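Long-range contact in hypothetical protein (Staphylococcus aureus subsp. aureus, PDB 1QYI), which is of unknown function but carries a HAD-hydrolase-like region, consistent with membership of the haloacid dehalogenase superfamily of hydrolases: residues N77-I90 against F167-Y181. Residues are numbered along the deposited sequence; the frame is centred on the assembly and turned at random.
Sequences NWDMLFIVFSIHLI and FSLKGALWTLAQEVY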
loop_
_atom_site.group_PDB
_atom_site.type_symbol
_atom_site.label_atom_id
_atom_site.label_comp_id
_atom_site.label_asym_id
_atom_site.label_seq_id
_atom_site.Cartn_x
_atom_site.Cartn_y
_atom_site.Cartn_z
ATOM N N ASN A 77 3.867 -3.445 -0.597
ATOM C CA ASN A 77 4.377 -3.135 -1.932
ATOM C C ASN A 77 5.897 -3.069 -1.949
ATOM O O ASN A 77 6.519 -3.503 -2.916
ATOM C CB ASN A 77 3.802 -1.813 -2.450
ATOM C CG ASN A 77 2.303 -1.869 -2.654
ATOM O OD1 ASN A 77 1.528 -1.800 -1.699
ATOM N ND2 ASN A 77 1.885 -2.003 -3.905
ATOM N N TRP A 78 6.489 -2.520 -0.888
ATOM C CA TRP A 78 7.941 -2.425 -0.801
ATOM C C TRP A 78 8.530 -3.829 -0.938
ATOM O O TRP A 78 9.395 -4.073 -1.786
ATOM C CB TRP A 78 8.376 -1.809 0.540
ATOM C CG TRP A 78 7.914 -0.381 0.762
ATOM C CD1 TRP A 78 7.668 0.568 -0.205
ATOM C CD2 TRP A 78 7.719 0.279 2.024
ATOM N NE1 TRP A 78 7.340 1.763 0.380
ATOM C CE2 TRP A 78 7.361 1.620 1.746
ATOM C CE3 TRP A 78 7.811 -0.129 3.365
ATOM C CZ2 TRP A 78 7.100 2.563 2.760
ATOM C CZ3 TRP A 78 7.551 0.808 4.378
ATOM C CH2 TRP A 78 7.199 2.140 4.066
ATOM N N ASP A 79 8.043 -4.761 -0.121
ATOM C CA ASP A 79 8.544 -6.127 -0.180
ATOM C C ASP A 79 8.335 -6.763 -1.557
ATOM O O ASP A 79 9.250 -7.389 -2.102
ATOM C CB ASP A 79 7.883 -6.995 0.894
ATOM C CG ASP A 79 8.240 -6.555 2.307
ATOM O OD1 ASP A 79 9.445 -6.427 2.614
ATOM O OD2 ASP A 79 7.309 -6.340 3.115
HETATM N N MSE A 80 7.141 -6.593 -2.118
HETATM C CA MSE A 80 6.831 -7.166 -3.424
HETATM C C MSE A 80 7.771 -6.712 -4.545
HETATM O O MSE A 80 8.341 -7.539 -5.257
HETATM C CB MSE A 80 5.388 -6.846 -3.820
HETATM C CG MSE A 80 4.349 -7.394 -2.871
HETATM SE SE MSE A 80 2.569 -7.236 -3.587
HETATM C CE MSE A 80 2.668 -5.398 -4.239
ATOM N N LEU A 81 7.922 -5.401 -4.705
ATOM C CA LEU A 81 8.786 -4.868 -5.741
ATOM C C LEU A 81 10.233 -5.295 -5.492
ATOM O O LEU A 81 10.996 -5.494 -6.434
ATOM C CB LEU A 81 8.674 -3.345 -5.789
ATOM C CG LEU A 81 9.152 -2.536 -4.584
ATOM C CD1 LEU A 81 10.666 -2.344 -4.652
ATOM C CD2 LEU A 81 8.464 -1.166 -4.595
ATOM N N PHE A 82 10.612 -5.439 -4.227
ATOM C CA PHE A 82 11.972 -5.858 -3.906
ATOM C C PHE A 82 12.244 -7.283 -4.388
ATOM O O PHE A 82 13.243 -7.520 -5.058
ATOM C CB PHE A 82 12.220 -5.785 -2.395
ATOM C CG PHE A 82 13.570 -6.319 -1.969
ATOM C CD1 PHE A 82 14.734 -5.590 -2.213
ATOM C CD2 PHE A 82 13.672 -7.543 -1.304
ATOM C CE1 PHE A 82 15.973 -6.064 -1.799
ATOM C CE2 PHE A 82 14.910 -8.029 -0.884
ATOM C CZ PHE A 82 16.067 -7.285 -1.130
ATOM N N ILE A 83 11.369 -8.225 -4.030
ATOM C CA ILE A 83 11.540 -9.625 -4.422
ATOM C C ILE A 83 11.548 -9.786 -5.942
ATOM O O ILE A 83 12.378 -10.506 -6.498
ATOM C CB ILE A 83 10.428 -10.551 -3.792
ATOM C CG1 ILE A 83 11.011 -11.401 -2.651
ATOM C CG2 ILE A 83 9.893 -11.541 -4.820
ATOM C CD1 ILE A 83 11.454 -10.634 -1.419
ATOM N N VAL A 84 10.628 -9.106 -6.611
ATOM C CA VAL A 84 10.530 -9.165 -8.066
ATOM C C VAL A 84 11.806 -8.626 -8.722
ATOM O O VAL A 84 12.280 -9.164 -9.720
ATOM C CB VAL A 84 9.303 -8.353 -8.562
ATOM C CG1 VAL A 84 9.376 -8.140 -10.067
ATOM C CG2 VAL A 84 8.023 -9.099 -8.192
ATOM N N PHE A 85 12.373 -7.569 -8.154
ATOM C CA PHE A 85 13.573 -6.992 -8.721
ATOM C C PHE A 85 14.812 -7.827 -8.420
ATOM O O PHE A 85 15.787 -7.799 -9.180
ATOM C CB PHE A 85 13.771 -5.573 -8.204
ATOM C CG PHE A 85 15.074 -4.975 -8.617
ATOM C CD1 PHE A 85 15.264 -4.522 -9.916
ATOM C CD2 PHE A 85 16.141 -4.916 -7.712
ATOM C CE1 PHE A 85 16.499 -4.019 -10.314
ATOM C CE2 PHE A 85 17.382 -4.416 -8.099
ATOM C CZ PHE A 85 17.568 -3.964 -9.403
ATOM N N SER A 86 14.789 -8.559 -7.312
ATOM C CA SER A 86 15.930 -9.403 -6.940
ATOM C C SER A 86 16.056 -10.608 -7.880
ATOM O O SER A 86 17.160 -11.007 -8.255
ATOM C CB SER A 86 15.791 -9.893 -5.492
ATOM O OG SER A 86 15.978 -8.843 -4.570
ATOM N N ILE A 87 14.911 -11.170 -8.258
ATOM C CA ILE A 87 14.857 -12.322 -9.149
ATOM C C ILE A 87 15.511 -11.987 -10.485
ATOM O O ILE A 87 16.202 -12.817 -11.078
ATOM C CB ILE A 87 13.389 -12.765 -9.370
ATOM C CG1 ILE A 87 12.776 -13.159 -8.030
ATOM C CG2 ILE A 87 13.325 -13.940 -10.334
ATOM C CD1 ILE A 87 13.597 -14.206 -7.300
ATOM N N HIS A 88 15.296 -10.764 -10.953
ATOM C CA HIS A 88 15.888 -10.338 -12.207
ATOM C C HIS A 88 17.343 -9.971 -12.001
ATOM O O HIS A 88 18.163 -10.156 -12.896
ATOM C CB HIS A 88 15.142 -9.143 -12.789
ATOM C CG HIS A 88 13.769 -9.472 -13.270
ATOM N ND1 HIS A 88 13.492 -10.624 -13.988
ATOM C CD2 HIS A 88 12.597 -8.818 -13.156
ATOM C CE1 HIS A 88 12.215 -10.655 -14.287
ATOM N NE2 HIS A 88 11.638 -9.570 -13.795
ATOM N N LEU A 89 17.668 -9.452 -10.821
ATOM C CA LEU A 89 19.038 -9.075 -10.541
ATOM C C LEU A 89 19.878 -10.342 -10.508
ATOM O O LEU A 89 20.905 -10.433 -11.177
ATOM C CB LEU A 89 19.138 -8.339 -9.202
ATOM C CG LEU A 89 20.565 -7.952 -8.790
ATOM C CD1 LEU A 89 21.191 -7.097 -9.864
ATOM C CD2 LEU A 89 20.545 -7.236 -7.466
ATOM N N ILE A 90 19.430 -11.319 -9.729
ATOM C CA ILE A 90 20.125 -12.597 -9.607
ATOM C C ILE A 90 20.277 -13.225 -11.006
ATOM O O ILE A 90 21.288 -13.853 -11.310
ATOM C CB ILE A 90 19.332 -13.564 -8.649
ATOM C CG1 ILE A 90 19.429 -13.063 -7.217
ATOM C CG2 ILE A 90 19.894 -14.978 -8.712
ATOM C CD1 ILE A 90 18.341 -13.589 -6.308
ATOM N N PHE A 167 20.528 -9.304 -0.153
ATOM C CA PHE A 167 19.107 -9.469 -0.447
ATOM C C PHE A 167 18.248 -9.541 0.815
ATOM O O PHE A 167 17.054 -9.837 0.750
ATOM C CB PHE A 167 18.884 -10.749 -1.266
ATOM C CG PHE A 167 19.576 -10.755 -2.597
ATOM C CD1 PHE A 167 19.293 -9.775 -3.545
ATOM C CD2 PHE A 167 20.530 -11.727 -2.893
ATOM C CE1 PHE A 167 19.952 -9.755 -4.771
ATOM C CE2 PHE A 167 21.200 -11.719 -4.114
ATOM C CZ PHE A 167 20.912 -10.729 -5.054
ATOM N N SER A 168 18.865 -9.289 1.961
ATOM C CA SER A 168 18.162 -9.329 3.234
ATOM C C SER A 168 17.083 -8.259 3.325
ATOM O O SER A 168 17.179 -7.203 2.703
ATOM C CB SER A 168 19.145 -9.132 4.391
ATOM O OG SER A 168 19.666 -7.799 4.397
ATOM N N LEU A 169 16.060 -8.551 4.116
ATOM C CA LEU A 169 14.961 -7.633 4.332
ATOM C C LEU A 169 15.505 -6.352 4.973
ATOM O O LEU A 169 16.429 -6.403 5.785
ATOM C CB LEU A 169 13.941 -8.295 5.250
ATOM C CG LEU A 169 12.820 -7.392 5.740
ATOM C CD1 LEU A 169 12.124 -6.755 4.544
ATOM C CD2 LEU A 169 11.844 -8.195 6.578
ATOM N N LYS A 170 14.944 -5.205 4.603
ATOM C CA LYS A 170 15.400 -3.931 5.151
ATOM C C LYS A 170 16.904 -3.730 4.911
ATOM O O LYS A 170 17.554 -2.931 5.590
ATOM C CB LYS A 170 15.091 -3.868 6.654
ATOM C CG LYS A 170 13.623 -3.624 7.003
ATOM C CD LYS A 170 13.287 -2.139 6.927
ATOM C CE LYS A 170 11.837 -1.858 7.318
ATOM N NZ LYS A 170 11.475 -2.451 8.642
ATOM N N GLY A 171 17.449 -4.451 3.935
ATOM C CA GLY A 171 18.865 -4.334 3.624
ATOM C C GLY A 171 19.184 -3.083 2.831
ATOM O O GLY A 171 18.302 -2.266 2.568
ATOM N N ALA A 172 20.447 -2.920 2.452
ATOM C CA ALA A 172 20.837 -1.751 1.683
ATOM C C ALA A 172 20.078 -1.718 0.354
ATOM O O ALA A 172 19.597 -0.664 -0.065
ATOM C CB ALA A 172 22.347 -1.754 1.433
ATOM N N LEU A 173 19.968 -2.869 -0.309
ATOM C CA LEU A 173 19.252 -2.938 -1.581
ATOM C C LEU A 173 17.767 -2.678 -1.337
ATOM O O LEU A 173 17.113 -2.001 -2.128
ATOM C CB LEU A 173 19.412 -4.320 -2.228
ATOM C CG LEU A 173 19.286 -4.506 -3.753
ATOM C CD1 LEU A 173 18.624 -5.844 -3.999
ATOM C CD2 LEU A 173 18.485 -3.392 -4.410
ATOM N N TRP A 174 17.241 -3.222 -0.240
ATOM C CA TRP A 174 15.831 -3.054 0.100
ATOM C C TRP A 174 15.514 -1.582 0.352
ATOM O O TRP A 174 14.436 -1.093 0.005
ATOM C CB TRP A 174 15.477 -3.860 1.353
ATOM C CG TRP A 174 13.998 -3.883 1.649
ATOM C CD1 TRP A 174 13.090 -4.795 1.200
ATOM C CD2 TRP A 174 13.257 -2.915 2.408
ATOM N NE1 TRP A 174 11.831 -4.466 1.631
ATOM C CE2 TRP A 174 11.903 -3.335 2.378
ATOM C CE3 TRP A 174 13.602 -1.764 3.114
ATOM C CZ2 TRP A 174 10.884 -2.597 3.034
ATOM C CZ3 TRP A 174 12.591 -1.045 3.756
ATOM C CH2 TRP A 174 11.250 -1.475 3.718
ATOM N N THR A 175 16.466 -0.893 0.976
ATOM C CA THR A 175 16.341 0.525 1.282
ATOM C C THR A 175 16.344 1.340 -0.006
ATOM O O THR A 175 15.590 2.299 -0.138
ATOM C CB THR A 175 17.491 0.967 2.216
ATOM O OG1 THR A 175 17.422 0.200 3.422
ATOM C CG2 THR A 175 17.391 2.444 2.566
ATOM N N LEU A 176 17.181 0.938 -0.958
ATOM C CA LEU A 176 17.259 1.617 -2.245
ATOM C C LEU A 176 15.930 1.531 -2.972
ATOM O O LEU A 176 15.332 2.554 -3.314
ATOM C CB LEU A 176 18.336 0.993 -3.135
ATOM C CG LEU A 176 18.399 1.550 -4.563
ATOM C CD1 LEU A 176 18.645 3.059 -4.531
ATOM C CD2 LEU A 176 19.499 0.841 -5.348
ATOM N N ALA A 177 15.477 0.303 -3.208
ATOM C CA ALA A 177 14.229 0.050 -3.907
ATOM C C ALA A 177 13.071 0.749 -3.229
ATOM O O ALA A 177 12.168 1.251 -3.887
ATOM C CB ALA A 177 13.967 -1.439 -3.959
ATOM N N GLN A 178 13.106 0.796 -1.907
ATOM C CA GLN A 178 12.025 1.418 -1.186
ATOM C C GLN A 178 12.072 2.935 -1.320
ATOM O O GLN A 178 11.026 3.584 -1.343
ATOM C CB GLN A 178 12.049 0.968 0.275
ATOM C CG GLN A 178 10.841 1.391 1.061
ATOM C CD GLN A 178 11.123 2.602 1.922
ATOM O OE1 GLN A 178 11.959 3.441 1.579
ATOM N NE2 GLN A 178 10.417 2.707 3.044
ATOM N N GLU A 179 13.269 3.506 -1.449
ATOM C CA GLU A 179 13.377 4.963 -1.601
ATOM C C GLU A 179 12.901 5.377 -2.985
ATOM O O GLU A 179 12.286 6.433 -3.155
ATOM C CB GLU A 179 14.820 5.451 -1.382
ATOM C CG GLU A 179 15.343 5.162 0.009
ATOM C CD GLU A 179 16.673 5.823 0.310
ATOM O OE1 GLU A 179 17.480 6.055 -0.615
ATOM O OE2 GLU A 179 16.933 6.093 1.495
ATOM N N VAL A 180 13.174 4.524 -3.967
ATOM C CA VAL A 180 12.783 4.797 -5.342
ATOM C C VAL A 180 11.271 4.802 -5.447
ATOM O O VAL A 180 10.692 5.606 -6.176
ATOM C CB VAL A 180 13.327 3.731 -6.316
ATOM C CG1 VAL A 180 12.960 4.103 -7.738
ATOM C CG2 VAL A 180 14.835 3.600 -6.165
ATOM N N TYR A 181 10.632 3.897 -4.719
ATOM C CA TYR A 181 9.175 3.811 -4.751
ATOM C C TYR A 181 8.524 5.037 -4.095
ATOM O O TYR A 181 7.556 5.617 -4.618
ATOM C CB TYR A 181 8.722 2.528 -4.049
ATOM C CG TYR A 181 7.231 2.423 -3.843
ATOM C CD1 TYR A 181 6.601 3.117 -2.804
ATOM C CD2 TYR A 181 6.445 1.611 -4.667
ATOM C CE1 TYR A 181 5.241 3.001 -2.583
ATOM C CE2 TYR A 181 5.081 1.490 -4.454
ATOM C CZ TYR A 181 4.488 2.188 -3.410
ATOM O OH TYR A 181 3.140 2.078 -3.186
HETATM O O HOH W 1 12.304 -2.251 -1.247
#
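Asp79 OD1, a buried carboxylate oxygen, takes the indole N-H of Trp174, with NE1 to OD1 at 3.2 Å. The bond is bent, 137° at the hydrogen, and reaches OD1 from above the carboxylate plane. Tyr148 of helix 144-158 adds a weak hydrogen bond to OD1, while OD2 is salt-bridged to Lys144, so a third helix shares this acid.

The same indole directs its edge at the face of Phe82, the planes 63° apart and Trp174 CD1 3.5 Å from Phe82 CG. Phe82 extends across because its CG lies opposite the backbone N (chi1 175°); Ser86 OG covers the other face of its ring, and at its edge CE2 comes 3.2 Å from Phe167 O.

Trp78 is packed differently. Gln178 CG lies 3.3 Å from the centroid of the Trp78 five-membered ring, almost on its normal, a CH-pi contact; the bend at chi2 then carries NE2 over the same face. The Trp78 edge meets the face of Tyr181 in an offset T-shaped pair.

Farther along helix 77-93, Leu173 sits as a knob among Phe82, Phe85, Ser86 and Leu89, and Ile90 CD1 lies over the Phe167 ring.

Mainly aromatic and aliphatic surfaces thus join helix 77-93 to helix 172-195 and its preceding loop, within a largely helical insertion between the first two strands of the parallel sheet, placed like the cap domain of HAD relatives; Lys144 probably offsets the buried charge of Asp79, while the indole N-H and, weakly, Tyr148 OH satisfy OD1.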